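Local coordinates for protein gamma-glutamyl-gamma-aminobutyrate hydrolase PuuD (Escherichia coli, PDB 6VTV) that hydrolyses the gamma-glutamyl linkage of gamma-glutamyl-gamma-aminobutyrate, releasing 4-aminobutanoate and glutamate in the last step of putrescine breakdown, at residues B[47-52]-B[64-69]; B[15-20]-B[98-103]. All blocks are in the same frame, centred on the assembly; numbering follows the deposited sequence.

Contact 1. Residues B[47-52]-B[64-69]; sequences IALPHA and PKLDGI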
ATOM      1  N   ILE B  47       3.898  -6.008   1.947  1.00 27.02           N
ATOM      2  CA  ILE B  47       2.513  -5.559   1.971  1.00 27.01           C
ATOM      3  C   ILE B  47       2.488  -4.182   2.620  1.00 25.20           C
ATOM      4  O   ILE B  47       3.121  -3.969   3.660  1.00 28.44           O
ATOM      5  CB  ILE B  47       1.588  -6.544   2.713  1.00 28.33           C
ATOM      6  CG1 ILE B  47       2.103  -6.830   4.125  1.00 28.53           C
ATOM      7  CG2 ILE B  47       1.446  -7.841   1.925  1.00 29.26           C
ATOM      8  CD1 ILE B  47       1.088  -7.524   5.008  1.00 25.85           C
ATOM      9  N   ALA B  48       1.785  -3.245   1.993  1.00 21.43           N
ATOM     10  CA  ALA B  48       1.763  -1.866   2.460  1.00 22.69           C
ATOM     11  C   ALA B  48       0.693  -1.686   3.528  1.00 26.33           C
ATOM     12  O   ALA B  48      -0.425  -2.195   3.400  1.00 25.15           O
ATOM     13  CB  ALA B  48       1.520  -0.907   1.294  1.00 22.16           C
ATOM     14  N   LEU B  49       1.045  -0.954   4.583  1.00 24.39           N
ATOM     15  CA  LEU B  49       0.182  -0.809   5.750  1.00 26.61           C
ATOM     16  C   LEU B  49      -0.397   0.597   5.815  1.00 23.66           C
ATOM     17  O   LEU B  49       0.351   1.560   6.047  1.00 21.60           O
ATOM     18  CB  LEU B  49       0.964  -1.119   7.027  1.00 24.84           C
ATOM     19  CG  LEU B  49       1.770  -2.420   7.017  1.00 24.19           C
ATOM     20  CD1 LEU B  49       2.610  -2.542   8.280  1.00 20.66           C
ATOM     21  CD2 LEU B  49       0.853  -3.623   6.856  1.00 23.69           C
ATOM     22  N   PRO B  50      -1.704   0.769   5.627  1.00 25.26           N
ATOM     23  CA  PRO B  50      -2.305   2.099   5.766  1.00 23.37           C
ATOM     24  C   PRO B  50      -2.321   2.564   7.214  1.00 25.49           C
ATOM     25  O   PRO B  50      -2.236   1.775   8.158  1.00 25.11           O
ATOM     26  CB  PRO B  50      -3.732   1.914   5.234  1.00 25.72           C
ATOM     27  CG  PRO B  50      -3.752   0.571   4.568  1.00 29.05           C
ATOM     28  CD  PRO B  50      -2.682  -0.245   5.207  1.00 28.38           C
ATOM     29  N   HIS B  51      -2.452   3.885   7.376  1.00 22.96           N
ATOM     30  CA  HIS B  51      -2.412   4.499   8.698  1.00 26.69           C
ATOM     31  C   HIS B  51      -3.583   4.077   9.575  1.00 30.16           C
ATOM     32  O   HIS B  51      -3.469   4.130  10.805  1.00 32.17           O
ATOM     33  CB  HIS B  51      -2.388   6.023   8.567  1.00 27.68           C
ATOM     34  CG  HIS B  51      -1.161   6.551   7.891  1.00 27.66           C
ATOM     35  ND1 HIS B  51      -1.045   7.860   7.478  1.00 26.41           N
ATOM     36  CD2 HIS B  51       0.001   5.945   7.553  1.00 25.64           C
ATOM     37  CE1 HIS B  51       0.137   8.039   6.915  1.00 26.70           C
ATOM     38  NE2 HIS B  51       0.792   6.893   6.946  1.00 26.94           N
ATOM     39  N   ALA B  52      -4.703   3.660   8.978  1.00 28.56           N
ATOM     40  CA  ALA B  52      -5.841   3.209   9.771  1.00 29.15           C
ATOM     41  C   ALA B  52      -5.521   1.959  10.577  1.00 24.71           C
ATOM     42  O   ALA B  52      -6.201   1.684  11.572  1.00 26.76           O
ATOM     43  CB  ALA B  52      -7.047   2.951   8.867  1.00 28.46           C
ATOM     44  N   PRO B  64       0.966 -10.898  14.045  1.00 36.15           N
ATOM     45  CA  PRO B  64       1.394 -12.299  13.878  1.00 35.86           C
ATOM     46  C   PRO B  64       1.638 -12.699  12.433  1.00 34.15           C
ATOM     47  O   PRO B  64       2.352 -13.680  12.191  1.00 36.06           O
ATOM     48  CB  PRO B  64       0.232 -13.097  14.485  1.00 37.64           C
ATOM     49  CG  PRO B  64      -0.403 -12.162  15.441  1.00 37.67           C
ATOM     50  CD  PRO B  64      -0.292 -10.810  14.808  1.00 34.87           C
ATOM     51  N   LYS B  65       1.075 -11.976  11.469  1.00 34.29           N
ATOM     52  CA  LYS B  65       1.248 -12.289  10.058  1.00 36.87           C
ATOM     53  C   LYS B  65       2.419 -11.550   9.423  1.00 34.64           C
ATOM     54  O   LYS B  65       2.698 -11.764   8.239  1.00 33.47           O
ATOM     55  CB  LYS B  65      -0.045 -11.981   9.297  1.00 41.21           C
ATOM     56  CG  LYS B  65      -1.190 -12.911   9.669  1.00 48.73           C
ATOM     57  CD  LYS B  65      -2.547 -12.298   9.371  1.00 49.89           C
ATOM     58  CE  LYS B  65      -3.666 -13.258   9.745  1.00 52.38           C
ATOM     59  NZ  LYS B  65      -4.999 -12.597   9.740  1.00 53.86           N
ATOM     60  N   LEU B  66       3.110 -10.699  10.175  1.00 30.88           N
ATOM     61  CA  LEU B  66       4.261  -9.961   9.673  1.00 27.67           C
ATOM     62  C   LEU B  66       5.544 -10.601  10.184  1.00 30.40           C
ATOM     63  O   LEU B  66       5.691 -10.832  11.390  1.00 32.63           O
ATOM     64  CB  LEU B  66       4.199  -8.495  10.101  1.00 28.12           C
ATOM     65  CG  LEU B  66       2.944  -7.723   9.693  1.00 32.04           C
ATOM     66  CD1 LEU B  66       2.932  -6.345  10.334  1.00 32.34           C
ATOM     67  CD2 LEU B  66       2.859  -7.614   8.181  1.00 27.87           C
ATOM     68  N   ASP B  67       6.466 -10.889   9.267  1.00 28.77           N
ATOM     69  CA  ASP B  67       7.782 -11.393   9.627  1.00 29.99           C
ATOM     70  C   ASP B  67       8.827 -10.292   9.739  1.00 27.24           C
ATOM     71  O   ASP B  67       9.950 -10.566  10.172  1.00 28.57           O
ATOM     72  CB  ASP B  67       8.249 -12.441   8.607  1.00 35.47           C
ATOM     73  CG  ASP B  67       7.207 -13.517   8.358  1.00 36.67           C
ATOM     74  OD1 ASP B  67       6.708 -14.106   9.340  1.00 35.62           O
ATOM     75  OD2 ASP B  67       6.889 -13.773   7.177  1.00 34.14           O
ATOM     76  N   GLY B  68       8.482  -9.065   9.360  1.00 25.86           N
ATOM     77  CA  GLY B  68       9.401  -7.949   9.461  1.00 26.85           C
ATOM     78  C   GLY B  68       8.670  -6.645   9.241  1.00 29.96           C
ATOM     79  O   GLY B  68       7.619  -6.602   8.591  1.00 31.85           O
ATOM     80  N   ILE B  69       9.237  -5.578   9.800  1.00 26.83           N
ATOM     81  CA  ILE B  69       8.674  -4.236   9.699  1.00 25.55           C
ATOM     82  C   ILE B  69       9.641  -3.370   8.905  1.00 25.44           C
ATOM     83  O   ILE B  69      10.850  -3.381   9.163  1.00 26.38           O
ATOM     84  CB  ILE B  69       8.398  -3.624  11.084  1.00 29.03           C
ATOM     85  CG1 ILE B  69       7.477  -4.536  11.898  1.00 32.93           C
ATOM     86  CG2 ILE B  69       7.781  -2.240  10.943  1.00 22.05           C
ATOM     87  CD1 ILE B  69       6.199  -4.909  11.181  1.00 34.24           C
TER

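Contact 2. Residues B[15-20]-B[98-103]; sequences GVVMCR and LLSMAI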
ATOM      1  N   GLY B  15       5.832  -5.975   6.431  1.00 25.30           N
ATOM      2  CA  GLY B  15       4.895  -4.875   6.533  1.00 19.01           C
ATOM      3  C   GLY B  15       5.580  -3.543   6.305  1.00 19.73           C
ATOM      4  O   GLY B  15       6.551  -3.217   6.992  1.00 17.88           O
ATOM      5  N   VAL B  16       5.090  -2.763   5.344  1.00 20.02           N
ATOM      6  CA  VAL B  16       5.716  -1.508   4.947  1.00 18.49           C
ATOM      7  C   VAL B  16       4.786  -0.363   5.321  1.00 20.89           C
ATOM      8  O   VAL B  16       3.661  -0.276   4.813  1.00 20.35           O
ATOM      9  CB  VAL B  16       6.041  -1.488   3.446  1.00 22.12           C
ATOM     10  CG1 VAL B  16       6.973  -0.337   3.133  1.00 21.11           C
ATOM     11  CG2 VAL B  16       6.662  -2.808   3.020  1.00 20.88           C
ATOM     12  N   VAL B  17       5.261   0.518   6.202  1.00 19.17           N
ATOM     13  CA  VAL B  17       4.470   1.663   6.631  1.00 20.33           C
ATOM     14  C   VAL B  17       4.367   2.665   5.491  1.00 20.82           C
ATOM     15  O   VAL B  17       5.373   3.039   4.873  1.00 20.43           O
ATOM     16  CB  VAL B  17       5.084   2.299   7.887  1.00 22.65           C
ATOM     17  CG1 VAL B  17       4.456   3.658   8.163  1.00 27.25           C
ATOM     18  CG2 VAL B  17       4.906   1.376   9.084  1.00 20.55           C
ATOM     19  N   MET B  18       3.148   3.110   5.208  1.00 25.68           N
ATOM     20  CA  MET B  18       2.897   4.024   4.108  1.00 25.44           C
ATOM     21  C   MET B  18       2.945   5.476   4.581  1.00 22.63           C
ATOM     22  O   MET B  18       3.013   5.769   5.776  1.00 24.79           O
ATOM     23  CB  MET B  18       1.545   3.718   3.467  1.00 23.42           C
ATOM     24  CG  MET B  18       1.354   2.258   3.103  1.00 24.19           C
ATOM     25  SD  MET B  18      -0.290   1.934   2.444  1.00 28.50           S
ATOM     26  CE  MET B  18      -0.115   2.652   0.820  1.00 20.02           C
ATOM     27  N   CYS B  19       2.912   6.390   3.614  1.00 19.17           N
ATOM     28  CA  CYS B  19       2.862   7.822   3.865  1.00 22.62           C
ATOM     29  C   CYS B  19       1.575   8.402   3.290  1.00 25.44           C
ATOM     30  O   CYS B  19       0.941   7.813   2.411  1.00 28.30           O
ATOM     31  CB  CYS B  19       4.071   8.548   3.255  1.00 28.08           C
ATOM     32  SG  CYS B  19       5.679   7.956   3.803  1.00 31.18           S
ATOM     33  N   ARG B  20       1.201   9.574   3.790  1.00 26.55           N
ATOM     34  CA  ARG B  20      -0.019  10.245   3.364  1.00 27.47           C
ATOM     35  C   ARG B  20       0.301  11.342   2.359  1.00 25.96           C
ATOM     36  O   ARG B  20       1.255  12.106   2.532  1.00 25.68           O
ATOM     37  CB  ARG B  20      -0.764  10.845   4.559  1.00 28.00           C
ATOM     38  CG  ARG B  20      -2.157  11.379   4.240  1.00 36.17           C
ATOM     39  CD  ARG B  20      -2.969  11.490   5.518  1.00 40.07           C
ATOM     40  NE  ARG B  20      -4.409  11.528   5.297  1.00 35.72           N
ATOM     41  CZ  ARG B  20      -5.161  12.606   5.488  1.00 35.34           C
ATOM     42  NH1 ARG B  20      -4.603  13.738   5.897  1.00 38.18           N
ATOM     43  NH2 ARG B  20      -6.467  12.556   5.274  1.00 39.93           N
ATOM     44  N   LEU B  98       1.555   8.179  14.053  1.00 25.60           N
ATOM     45  CA  LEU B  98       0.748   7.299  14.891  1.00 27.86           C
ATOM     46  C   LEU B  98       1.049   5.834  14.601  1.00 31.91           C
ATOM     47  O   LEU B  98       1.288   5.042  15.521  1.00 24.04           O
ATOM     48  CB  LEU B  98      -0.734   7.599  14.673  1.00 27.09           C
ATOM     49  CG  LEU B  98      -1.700   7.197  15.785  1.00 33.66           C
ATOM     50  CD1 LEU B  98      -1.446   8.009  17.048  1.00 34.66           C
ATOM     51  CD2 LEU B  98      -3.135   7.362  15.308  1.00 37.98           C
ATOM     52  N   LEU B  99       1.045   5.455  13.320  1.00 26.23           N
ATOM     53  CA  LEU B  99       1.292   4.063  12.957  1.00 23.56           C
ATOM     54  C   LEU B  99       2.730   3.655  13.254  1.00 23.91           C
ATOM     55  O   LEU B  99       2.977   2.553  13.754  1.00 24.28           O
ATOM     56  CB  LEU B  99       0.964   3.838  11.480  1.00 24.13           C
ATOM     57  CG  LEU B  99       1.237   2.432  10.941  1.00 27.76           C
ATOM     58  CD1 LEU B  99       0.398   1.399  11.680  1.00 26.22           C
ATOM     59  CD2 LEU B  99       0.990   2.356   9.438  1.00 25.34           C
ATOM     60  N   SER B 100       3.692   4.533  12.953  1.00 25.61           N
ATOM     61  CA  SER B 100       5.099   4.198  13.158  1.00 25.46           C
ATOM     62  C   SER B 100       5.402   3.960  14.630  1.00 25.64           C
ATOM     63  O   SER B 100       6.042   2.965  14.990  1.00 24.31           O
ATOM     64  CB  SER B 100       5.988   5.309  12.603  1.00 31.82           C
ATOM     65  OG  SER B 100       5.889   5.385  11.192  1.00 41.22           O
ATOM     66  N   MET B 101       4.955   4.870  15.501  1.00 23.87           N
ATOM     67  CA  MET B 101       5.200   4.702  16.929  1.00 29.17           C
ATOM     68  C   MET B 101       4.568   3.418  17.450  1.00 30.69           C
ATOM     69  O   MET B 101       5.186   2.686  18.232  1.00 31.92           O
ATOM     70  CB  MET B 101       4.671   5.910  17.706  1.00 30.82           C
ATOM     71  CG  MET B 101       5.361   7.225  17.380  1.00 35.71           C
ATOM     72  SD  MET B 101       7.141   7.186  17.657  1.00 35.72           S
ATOM     73  CE  MET B 101       7.743   7.540  16.007  1.00 35.53           C
ATOM     74  N   ALA B 102       3.342   3.121  17.017  1.00 26.04           N
ATOM     75  CA  ALA B 102       2.649   1.940  17.520  1.00 25.04           C
ATOM     76  C   ALA B 102       3.317   0.658  17.036  1.00 24.68           C
ATOM     77  O   ALA B 102       3.515  -0.282  17.814  1.00 25.86           O
ATOM     78  CB  ALA B 102       1.179   1.976  17.100  1.00 26.47           C
ATOM     79  N   ILE B 103       3.679   0.602  15.753  1.00 23.44           N
ATOM     80  CA  ILE B 103       4.208  -0.644  15.213  1.00 31.19           C
ATOM     81  C   ILE B 103       5.658  -0.870  15.638  1.00 29.62           C
ATOM     82  O   ILE B 103       6.107  -2.019  15.717  1.00 30.33           O
ATOM     83  CB  ILE B 103       4.044  -0.677  13.683  1.00 27.75           C
ATOM     84  CG1 ILE B 103       4.048  -2.124  13.183  1.00 26.35           C
ATOM     85  CG2 ILE B 103       5.128   0.141  12.995  1.00 25.15           C
ATOM     86  CD1 ILE B 103       3.426  -2.298  11.820  1.00 27.46           C
TER

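Contact 1. Residues B[47-52]-B[64-69]
L66 gives up the most surface here, using its two methyl branches against different partners: CD2 against I47 and CD1 against L49. The closer touch joins CD2 of L66 to CD1 of I47 at 3.6 Å, the two side chains crossing at a slant. I47 can reach this far because its CG1 arm is tucked between its own backbone N and carbonyl carbon (chi1 54°) and then runs out extended to CD1. The second touch is looser, with CD1 of L49 lying 4.3 Å from CD1 of L66. I47 and L49 stand on the same face of strand 45-49, two residues apart. Between them and L66 runs strand 13-23, where G15 has no side chain to intervene: its CA lies 3.8 Å from CD2 of L66. The two segments thus meet across strand 13-23, which pairs with the strands of both, within a beta-alpha-beta crossover that passes through helix 56-62, and I103 of helix 94-109 adds cover to L49. The closest touches are all between aliphatic methyls, buried and without directional bonding, which implies that shape and exclusion of water probably hold this contact, while the backbone bonds to strand 13-23 probably set its alignment.

Contact 2. Residues B[15-20]-B[98-103]
No ring or amide takes part where V17 meets L99, S100 and I103; the fit is one of branched aliphatic ends and a single hydroxyl. V17 is the centre of it, its side chain directed at the helix from the end of the strand segment 15-17, just before the break at M18. Its CG1, anti to the backbone N (chi1 168°), approaches CD2 of L99 at 3.9 Å, the two side chains meeting tip to tip. The other methyl, CG2, lies alongside I103, 4.1 Å from that residue's CG2, and here the side chains run past one another in opposite directions. CD2 of L99 also reaches CG2 of V17, at 4.1 Å, so this one leucine methyl touches both branches of the valine. L99 and I103 can serve one valine together because they are a turn apart on the same side of the helix, a spacing kept by the bond from I103 N to L99 O. On its CG1 side V17 also touches S100, whose OG comes within 3.8 Å of that methyl. This hydroxyl is buried, but its polar needs are met away from the valine, by hydrogen bonds with E123 OE2 and R96 O. The helix therefore offers V17 a mainly greasy surface with one polar group already engaged. The closest CA atoms, those of V17 and S100, are 7.0 Å apart, while the axes of the short strand and helix come within 10.0 Å, their directions 140° apart. Such packing of a roughly antiparallel helix over a central strand belongs to the alpha/beta architecture of class I glutamine amidotransferases, to which clan this peptidase C26 enzyme belongs; helix 94-109 makes the crossover between the parallel strands 68-71 and 114-117.

Overall arrangement
Contact 1 and contact 2 form neighbouring parts of one sheet-helix interior, their centres 8 Å apart, and along the chain the first is nested within the loop that the second closes. Strand 13-23 lies between strands 45-49 and 68-71, and a probable hydrogen bond of 2.7 Å from L49 N to V16 O ties the two contacts directly. A second probable bond, 2.8 Å from H51 NE2 to M18 O, continues the link past the strand end. Both regions also meet the other subunit, where A48 and M18 each pack on their counterparts. Contact 2 is the nearer to catalysis: the S100 side chain is about 12 Å from that of C118, the predicted nucleophile.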